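Local atomic coordinates of beta-lactamase OXA-2 (Salmonella typhimurium, PDB entry 1K38), a protein that hydrolyses beta-lactam antibiotics such as oxacillin, opening the lactam ring and so conferring resistance on the bacterium. Residues V203-L214 / V232-P243. Residues are numbered along the deposited sequence; the frame is centred on the assembly and turned at random.
Sequences VEWPTGSVFFAL and VRAILRSIEALP
Val232 lays its CG1 methyl over one face of the Phe212 ring, a CH-pi contact 3.8 Å from the ring centroid and 17° off its normal. With Phe212 CG set between the backbone N and the carbonyl carbon (chi1 64°), the ring is also reached by Leu236 CD1, 4.0 Å from Phe212 CD1. The other methyl of Val232, CG2, packs alongside Leu214 in the reverse direction, 3.7 Å from Leu214 CD1. Val210 continues the apolar seam, CG1 meeting Leu236 CD2 at 4.0 Å and CG2 meeting the methyl of Ala241. At the far end a single hydrogen bond joins the apolar packing: Trp205 NE1 donates to Ala241 O at 2.9 Å, the acceptor almost in the indole plane but the N-H well above the carbonyl plane, a bent bond (145°). A Schellman motif with Glu240 at C-prime ends the helix just before Ala241, while Pro243 CG touches the indole edge at CH2. The whole exemplifies helix-on-sheet packing in the penicillin-recognising fold: residues 232-238 of the last helix pack on strand 208-214, roughly antiparallel but well inclined, whereas Phe211 and Ala213 point away and touch Ile151 of helix 147-158, and strand 184-192 flanks Phe212 through Ala188.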
loop_
_atom_site.group_PDB
_atom_site.type_symbol
_atom_site.label_atom_id
_atom_site.label_comp_id
_atom_site.label_asym_id
_atom_site.label_seq_id
_atom_site.Cartn_x
_atom_site.Cartn_y
_atom_site.Cartn_z
ATOM N N VAL A 203 9.943 -5.531 -4.158
ATOM C CA VAL A 203 9.309 -6.142 -3.006
ATOM C C VAL A 203 10.036 -5.565 -1.795
ATOM O O VAL A 203 11.268 -5.605 -1.716
ATOM C CB VAL A 203 9.426 -7.685 -3.026
ATOM C CG1 VAL A 203 10.878 -8.105 -3.073
ATOM C CG2 VAL A 203 8.720 -8.264 -1.807
ATOM N N GLU A 204 9.271 -5.000 -0.867
ATOM C CA GLU A 204 9.853 -4.398 0.328
ATOM C C GLU A 204 9.824 -5.342 1.505
ATOM O O GLU A 204 8.807 -5.985 1.775
ATOM C CB GLU A 204 9.087 -3.141 0.745
ATOM C CG GLU A 204 8.640 -2.265 -0.378
ATOM C CD GLU A 204 7.906 -1.030 0.107
ATOM O OE1 GLU A 204 7.393 -1.033 1.248
ATOM O OE2 GLU A 204 7.825 -0.061 -0.665
ATOM N N TRP A 205 10.945 -5.392 2.215
ATOM C CA TRP A 205 11.089 -6.213 3.408
ATOM C C TRP A 205 11.578 -5.297 4.526
ATOM O O TRP A 205 11.992 -4.168 4.276
ATOM C CB TRP A 205 12.105 -7.333 3.174
ATOM C CG TRP A 205 11.612 -8.374 2.230
ATOM C CD1 TRP A 205 11.768 -8.394 0.872
ATOM C CD2 TRP A 205 10.839 -9.529 2.562
ATOM N NE1 TRP A 205 11.137 -9.493 0.340
ATOM C CE2 TRP A 205 10.558 -10.206 1.354
ATOM C CE3 TRP A 205 10.351 -10.059 3.765
ATOM C CZ2 TRP A 205 9.810 -11.389 1.312
ATOM C CZ3 TRP A 205 9.609 -11.231 3.725
ATOM C CH2 TRP A 205 9.344 -11.884 2.503
ATOM N N PRO A 206 11.530 -5.769 5.777
ATOM C CA PRO A 206 11.982 -4.944 6.898
ATOM C C PRO A 206 13.418 -4.423 6.773
ATOM O O PRO A 206 13.724 -3.331 7.242
ATOM C CB PRO A 206 11.810 -5.876 8.092
ATOM C CG PRO A 206 10.608 -6.678 7.709
ATOM C CD PRO A 206 10.901 -7.012 6.260
ATOM N N THR A 207 14.291 -5.197 6.132
ATOM C CA THR A 207 15.693 -4.806 5.987
ATOM C C THR A 207 16.023 -4.057 4.698
ATOM O O THR A 207 17.150 -3.598 4.515
ATOM C CB THR A 207 16.626 -6.033 6.083
ATOM O OG1 THR A 207 16.311 -6.963 5.040
ATOM C CG2 THR A 207 16.462 -6.722 7.430
ATOM N N GLY A 208 15.046 -3.927 3.810
ATOM C CA GLY A 208 15.293 -3.233 2.558
ATOM C C GLY A 208 14.422 -3.740 1.427
ATOM O O GLY A 208 13.678 -4.708 1.588
ATOM N N SER A 209 14.524 -3.089 0.275
ATOM C CA SER A 209 13.728 -3.472 -0.880
ATOM C C SER A 209 14.539 -4.136 -1.979
ATOM O O SER A 209 15.727 -3.855 -2.163
ATOM C CB SER A 209 13.009 -2.248 -1.439
ATOM O OG SER A 209 12.082 -1.759 -0.486
ATOM N N VAL A 210 13.876 -5.023 -2.709
ATOM C CA VAL A 210 14.511 -5.733 -3.809
ATOM C C VAL A 210 13.814 -5.301 -5.096
ATOM O O VAL A 210 12.655 -5.638 -5.323
ATOM C CB VAL A 210 14.374 -7.261 -3.632
ATOM C CG1 VAL A 210 15.118 -7.989 -4.745
ATOM C CG2 VAL A 210 14.917 -7.673 -2.269
ATOM N N PHE A 211 14.524 -4.545 -5.928
ATOM C CA PHE A 211 13.955 -4.056 -7.182
ATOM C C PHE A 211 14.186 -5.022 -8.326
ATOM O O PHE A 211 15.189 -5.728 -8.357
ATOM C CB PHE A 211 14.575 -2.710 -7.557
ATOM C CG PHE A 211 14.368 -1.649 -6.529
ATOM C CD1 PHE A 211 15.191 -1.573 -5.409
ATOM C CD2 PHE A 211 13.321 -0.744 -6.657
ATOM C CE1 PHE A 211 14.972 -0.609 -4.427
ATOM C CE2 PHE A 211 13.091 0.220 -5.684
ATOM C CZ PHE A 211 13.920 0.287 -4.562
ATOM N N PHE A 212 13.250 -5.053 -9.269
ATOM C CA PHE A 212 13.396 -5.918 -10.428
ATOM C C PHE A 212 12.818 -5.278 -11.673
ATOM O O PHE A 212 11.897 -4.456 -11.611
ATOM C CB PHE A 212 12.718 -7.277 -10.208
ATOM C CG PHE A 212 11.232 -7.199 -10.026
ATOM C CD1 PHE A 212 10.684 -7.105 -8.753
ATOM C CD2 PHE A 212 10.378 -7.210 -11.128
ATOM C CE1 PHE A 212 9.303 -7.026 -8.575
ATOM C CE2 PHE A 212 8.994 -7.130 -10.962
ATOM C CZ PHE A 212 8.456 -7.038 -9.679
ATOM N N ALA A 213 13.387 -5.652 -12.811
ATOM C CA ALA A 213 12.923 -5.163 -14.093
ATOM C C ALA A 213 13.229 -6.256 -15.101
ATOM O O ALA A 213 14.392 -6.552 -15.383
ATOM C CB ALA A 213 13.632 -3.862 -14.472
ATOM N N LEU A 214 12.171 -6.876 -15.610
ATOM C CA LEU A 214 12.303 -7.940 -16.589
ATOM C C LEU A 214 11.528 -7.644 -17.851
ATOM O O LEU A 214 10.472 -7.026 -17.806
ATOM C CB LEU A 214 11.777 -9.272 -16.019
ATOM C CG LEU A 214 11.504 -10.424 -17.015
ATOM C CD1 LEU A 214 11.710 -11.752 -16.319
ATOM C CD2 LEU A 214 10.077 -10.339 -17.585
ATOM N N VAL A 232 10.056 -13.855 -12.897
ATOM C CA VAL A 232 10.470 -12.978 -11.811
ATOM C C VAL A 232 10.228 -13.602 -10.442
ATOM O O VAL A 232 11.102 -13.569 -9.574
ATOM C CB VAL A 232 9.737 -11.622 -11.865
ATOM C CG1 VAL A 232 10.123 -10.778 -10.652
ATOM C CG2 VAL A 232 10.098 -10.889 -13.146
ATOM N N ARG A 233 9.043 -14.166 -10.239
ATOM C CA ARG A 233 8.736 -14.774 -8.954
ATOM C C ARG A 233 9.673 -15.934 -8.631
ATOM O O ARG A 233 10.087 -16.089 -7.485
ATOM C CB ARG A 233 7.277 -15.236 -8.912
ATOM C CG ARG A 233 6.276 -14.087 -8.835
ATOM C CD ARG A 233 4.845 -14.604 -8.854
ATOM N NE ARG A 233 3.861 -13.524 -8.794
ATOM C CZ ARG A 233 3.419 -12.974 -7.667
ATOM N NH1 ARG A 233 3.868 -13.403 -6.494
ATOM N NH2 ARG A 233 2.530 -11.989 -7.715
ATOM N N ALA A 234 10.011 -16.737 -9.637
ATOM C CA ALA A 234 10.913 -17.868 -9.424
ATOM C C ALA A 234 12.275 -17.349 -8.970
ATOM O O ALA A 234 12.874 -17.872 -8.030
ATOM C CB ALA A 234 11.063 -18.678 -10.705
ATOM N N ILE A 235 12.758 -16.309 -9.643
ATOM C CA ILE A 235 14.045 -15.720 -9.294
ATOM C C ILE A 235 14.000 -15.067 -7.911
ATOM O O ILE A 235 14.897 -15.278 -7.092
ATOM C CB ILE A 235 14.482 -14.694 -10.370
ATOM C CG1 ILE A 235 14.782 -15.441 -11.675
ATOM C CG2 ILE A 235 15.703 -13.905 -9.898
ATOM C CD1 ILE A 235 15.156 -14.550 -12.847
ATOM N N LEU A 236 12.953 -14.290 -7.638
ATOM C CA LEU A 236 12.838 -13.644 -6.337
ATOM C C LEU A 236 12.801 -14.686 -5.218
ATOM O O LEU A 236 13.427 -14.511 -4.174
ATOM C CB LEU A 236 11.587 -12.764 -6.281
ATOM C CG LEU A 236 11.624 -11.496 -7.139
ATOM C CD1 LEU A 236 10.339 -10.705 -6.936
ATOM C CD2 LEU A 236 12.838 -10.653 -6.755
ATOM N N ARG A 237 12.074 -15.777 -5.439
ATOM C CA ARG A 237 12.009 -16.826 -4.430
ATOM C C ARG A 237 13.390 -17.452 -4.216
ATOM O O ARG A 237 13.763 -17.764 -3.081
ATOM C CB ARG A 237 11.007 -17.918 -4.834
ATOM C CG ARG A 237 9.535 -17.511 -4.735
ATOM C CD ARG A 237 8.617 -18.732 -4.806
ATOM N NE ARG A 237 8.733 -19.451 -6.074
ATOM C CZ ARG A 237 8.079 -19.126 -7.188
ATOM N NH1 ARG A 237 7.247 -18.091 -7.201
ATOM N NH2 ARG A 237 8.263 -19.832 -8.295
ATOM N N SER A 238 14.156 -17.616 -5.293
ATOM C CA SER A 238 15.483 -18.222 -5.186
ATOM C C SER A 238 16.443 -17.409 -4.322
ATOM O O SER A 238 17.396 -17.957 -3.770
ATOM C CB SER A 238 16.093 -18.454 -6.578
ATOM O OG SER A 238 16.595 -17.260 -7.151
ATOM N N ILE A 239 16.209 -16.104 -4.210
ATOM C CA ILE A 239 17.065 -15.272 -3.368
ATOM C C ILE A 239 16.303 -14.818 -2.127
ATOM O O ILE A 239 16.643 -13.817 -1.497
ATOM C CB ILE A 239 17.618 -14.038 -4.126
ATOM C CG1 ILE A 239 16.479 -13.116 -4.568
ATOM C CG2 ILE A 239 18.425 -14.497 -5.330
ATOM C CD1 ILE A 239 16.969 -11.823 -5.198
ATOM N N GLU A 240 15.264 -15.575 -1.787
ATOM C CA GLU A 240 14.438 -15.304 -0.618
ATOM C C GLU A 240 13.874 -13.885 -0.567
ATOM O O GLU A 240 13.826 -13.261 0.495
ATOM C CB GLU A 240 15.236 -15.608 0.658
ATOM C CG GLU A 240 15.608 -17.081 0.797
ATOM C CD GLU A 240 16.387 -17.382 2.067
ATOM O OE1 GLU A 240 15.963 -16.924 3.147
ATOM O OE2 GLU A 240 17.415 -18.085 1.986
ATOM N N ALA A 241 13.445 -13.384 -1.722
ATOM C CA ALA A 241 12.862 -12.046 -1.822
ATOM C C ALA A 241 11.338 -12.153 -1.873
ATOM O O ALA A 241 10.630 -11.149 -1.935
ATOM C CB ALA A 241 13.380 -11.339 -3.059
ATOM N N LEU A 242 10.848 -13.389 -1.872
ATOM C CA LEU A 242 9.421 -13.682 -1.862
ATOM C C LEU A 242 9.259 -14.953 -1.042
ATOM O O LEU A 242 10.140 -15.813 -1.052
ATOM C CB LEU A 242 8.873 -13.915 -3.273
ATOM C CG LEU A 242 8.379 -12.706 -4.071
ATOM C CD1 LEU A 242 7.829 -13.191 -5.408
ATOM C CD2 LEU A 242 7.297 -11.965 -3.293
ATOM N N PRO A 243 8.139 -15.085 -0.315
ATOM C CA PRO A 243 7.904 -16.279 0.503
ATOM C C PRO A 243 7.908 -17.552 -0.337
ATOM O O PRO A 243 7.403 -17.569 -1.461
ATOM C CB PRO A 243 6.539 -16.005 1.129
ATOM C CG PRO A 243 6.503 -14.505 1.220
ATOM C CD PRO A 243 7.065 -14.096 -0.121
#